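Side-chain contact in neuroglobin (Symsagittifera roscoffensis, PDB 4B4Y), which binds haem and, as a neuroglobin of the globin family, probably binds oxygen reversibly at the haem iron: residues 114-117 with 118-122. Numbering follows the deposited sequence.
Sequences GKLG and GCILT. With HEM (protoporphyrin IX containing Fe), chain B.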
loop_
_atom_site.group_PDB
_atom_site.type_symbol
_atom_site.label_atom_id
_atom_site.label_comp_id
_atom_site.label_asym_id
_atom_site.label_seq_id
_atom_site.Cartn_x
_atom_site.Cartn_y
_atom_site.Cartn_z
ATOM N N GLY A 114 -4.814 17.524 -9.856
ATOM C CA GLY A 114 -4.997 18.188 -11.180
ATOM C C GLY A 114 -4.342 17.456 -12.313
ATOM O O GLY A 114 -4.921 17.247 -13.373
ATOM N N LYS A 115 -3.139 16.979 -12.098
ATOM C CA LYS A 115 -2.449 16.206 -13.137
ATOM C C LYS A 115 -3.153 14.907 -13.521
ATOM O O LYS A 115 -3.249 14.548 -14.727
ATOM C CB LYS A 115 -0.997 15.919 -12.656
ATOM C CG LYS A 115 -0.111 17.204 -12.546
ATOM C CD LYS A 115 -0.208 18.191 -13.776
ATOM C CE LYS A 115 0.746 19.400 -13.588
ATOM N NZ LYS A 115 0.539 20.151 -12.289
ATOM N N LEU A 116 -3.556 14.141 -12.495
ATOM C CA LEU A 116 -4.243 12.890 -12.686
ATOM C C LEU A 116 -5.573 13.245 -13.387
ATOM O O LEU A 116 -5.980 12.566 -14.296
ATOM C CB LEU A 116 -4.537 12.180 -11.347
ATOM C CG LEU A 116 -5.319 10.832 -11.473
ATOM C CD1 LEU A 116 -4.623 9.709 -12.270
ATOM C CD2 LEU A 116 -5.712 10.241 -10.098
ATOM N N GLY A 117 -6.257 14.320 -13.013
ATOM C CA GLY A 117 -7.513 14.579 -13.762
ATOM C C GLY A 117 -7.222 14.882 -15.209
ATOM O O GLY A 117 -7.970 14.489 -16.109
ATOM N N GLY A 118 -6.076 15.526 -15.502
ATOM C CA GLY A 118 -5.765 15.716 -16.960
ATOM C C GLY A 118 -5.582 14.424 -17.685
ATOM O O GLY A 118 -5.956 14.291 -18.872
ATOM N N CYS A 119 -4.981 13.443 -17.002
ATOM C CA CYS A 119 -4.789 12.137 -17.651
ATOM C C CYS A 119 -6.097 11.376 -17.897
ATOM O O CYS A 119 -6.231 10.649 -18.918
ATOM C CB CYS A 119 -3.835 11.225 -16.860
ATOM S SG CYS A 119 -2.103 11.907 -16.628
ATOM N N ILE A 120 -7.029 11.446 -16.916
ATOM C CA ILE A 120 -8.363 10.789 -17.116
ATOM C C ILE A 120 -8.989 11.436 -18.347
ATOM O O ILE A 120 -9.372 10.750 -19.268
ATOM C CB ILE A 120 -9.230 10.972 -15.842
ATOM C CG1 ILE A 120 -8.638 10.042 -14.729
ATOM C CG2 ILE A 120 -10.660 10.576 -16.168
ATOM C CD1 ILE A 120 -9.060 10.461 -13.317
ATOM N N LEU A 121 -9.106 12.779 -18.360
ATOM C CA LEU A 121 -9.695 13.490 -19.533
ATOM C C LEU A 121 -9.041 13.148 -20.871
ATOM O O LEU A 121 -9.738 12.994 -21.866
ATOM C CB LEU A 121 -9.815 15.032 -19.261
ATOM C CG LEU A 121 -11.223 15.125 -18.602
ATOM C CD1 LEU A 121 -11.309 14.856 -17.009
ATOM C CD2 LEU A 121 -11.936 16.328 -19.021
ATOM N N THR A 122 -7.709 12.964 -20.896
ATOM C CA THR A 122 -7.026 12.583 -22.120
ATOM C C THR A 122 -7.418 11.192 -22.602
ATOM O O THR A 122 -7.557 10.963 -23.843
ATOM C CB THR A 122 -5.412 12.589 -21.951
ATOM O OG1 THR A 122 -4.959 13.939 -21.910
ATOM C CG2 THR A 122 -4.733 11.859 -23.136
HETATM C CHA HEM B . -4.394 4.794 -2.656
HETATM C CHB HEM B . -8.086 6.213 -5.390
HETATM C CHC HEM B . -5.640 10.337 -6.377
HETATM C CHD HEM B . -1.645 8.371 -4.580
HETATM C C1A HEM B . -5.612 4.819 -3.292
HETATM C C2A HEM B . -6.690 3.906 -3.097
HETATM C C3A HEM B . -7.693 4.284 -3.850
HETATM C C4A HEM B . -7.318 5.484 -4.495
HETATM C CMA HEM B . -9.110 3.627 -3.986
HETATM C CAA HEM B . -6.618 2.673 -2.134
HETATM C CBA HEM B . -6.261 1.458 -2.961
HETATM C CGA HEM B . -5.898 0.266 -2.101
HETATM O O1A HEM B . -6.529 -0.048 -1.099
HETATM O O2A HEM B . -4.902 -0.415 -2.426
HETATM C C1B HEM B . -7.782 7.500 -5.885
HETATM C C2B HEM B . -8.672 8.387 -6.618
HETATM C C3B HEM B . -8.030 9.518 -6.859
HETATM C C4B HEM B . -6.682 9.379 -6.337
HETATM C CMB HEM B . -10.138 8.009 -6.965
HETATM C CAB HEM B . -8.553 10.737 -7.647
HETATM C CBB HEM B . -9.505 11.510 -7.117
HETATM C C1C HEM B . -4.319 10.115 -6.053
HETATM C C2C HEM B . -3.151 10.905 -6.489
HETATM C C3C HEM B . -2.055 10.309 -6.066
HETATM C C4C HEM B . -2.484 9.165 -5.316
HETATM C CMC HEM B . -3.195 12.171 -7.383
HETATM C CAC HEM B . -0.573 10.811 -6.267
HETATM C CBC HEM B . 0.383 9.883 -6.392
HETATM C C1D HEM B . -2.016 7.350 -3.724
HETATM C C2D HEM B . -1.186 6.702 -2.695
HETATM C C3D HEM B . -2.084 5.650 -2.175
HETATM C C4D HEM B . -3.333 5.665 -2.901
HETATM C CMD HEM B . 0.271 6.932 -2.281
HETATM C CAD HEM B . -1.746 4.551 -1.170
HETATM C CBD HEM B . -1.538 4.232 -2.695
HETATM C CGD HEM B . -1.066 2.906 -2.628
HETATM O O1D HEM B . -0.572 2.481 -3.692
HETATM O O2D HEM B . -1.199 2.439 -1.445
HETATM N NA HEM B . -6.042 5.768 -4.134
HETATM N NB HEM B . -6.616 8.148 -5.736
HETATM N NC HEM B . -3.865 9.061 -5.363
HETATM N ND HEM B . -3.269 6.745 -3.721
HETATM FE FE HEM B . -4.936 7.408 -4.682
#
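L116 and I120, one helical turn apart, make the apolar side-chain contact of this piece of helix 111-127. CG of L116 lies 4.2 Å from CD1 of I120, and the two side chains run at an oblique angle to each other. CG1 of I120 stands beside its own backbone N, anti to the carbonyl carbon, which folds that branch back along the preceding turn, where CG1 is 3.7 Å from O of L116. L116, with CG anti to the backbone N (chi1 178°), directs its CD2 methyl to the haem. This methyl sits over one face of the macrocycle at its rim, out of the ring plane and just beyond the methine carbon CHC, 3.7 Å from CHC and 3.8 Å from CAB of one vinyl group.

Backbone bonds of the i to i+4 type hold this spacing. The N-H of I120 meets O of L116 at 3.0 Å with an N-H...O angle of 164°, and that of L121 meets O of G117 at 173°; the equivalent bonds from G118 to G114 and from C119 to K115 are more bent. L121 also lays CD1 3.5 Å from O of G117, beside the helix backbone.

Y145 of helix 135-153 touches both L116 and I120, while V35 of helix 28-42 also packs on I120. Helix 111-127 thus corresponds to the G helix of the globin fold, packed against helices matching H (135-153) and B (28-42), with a leucine over the rim of the porphyrin.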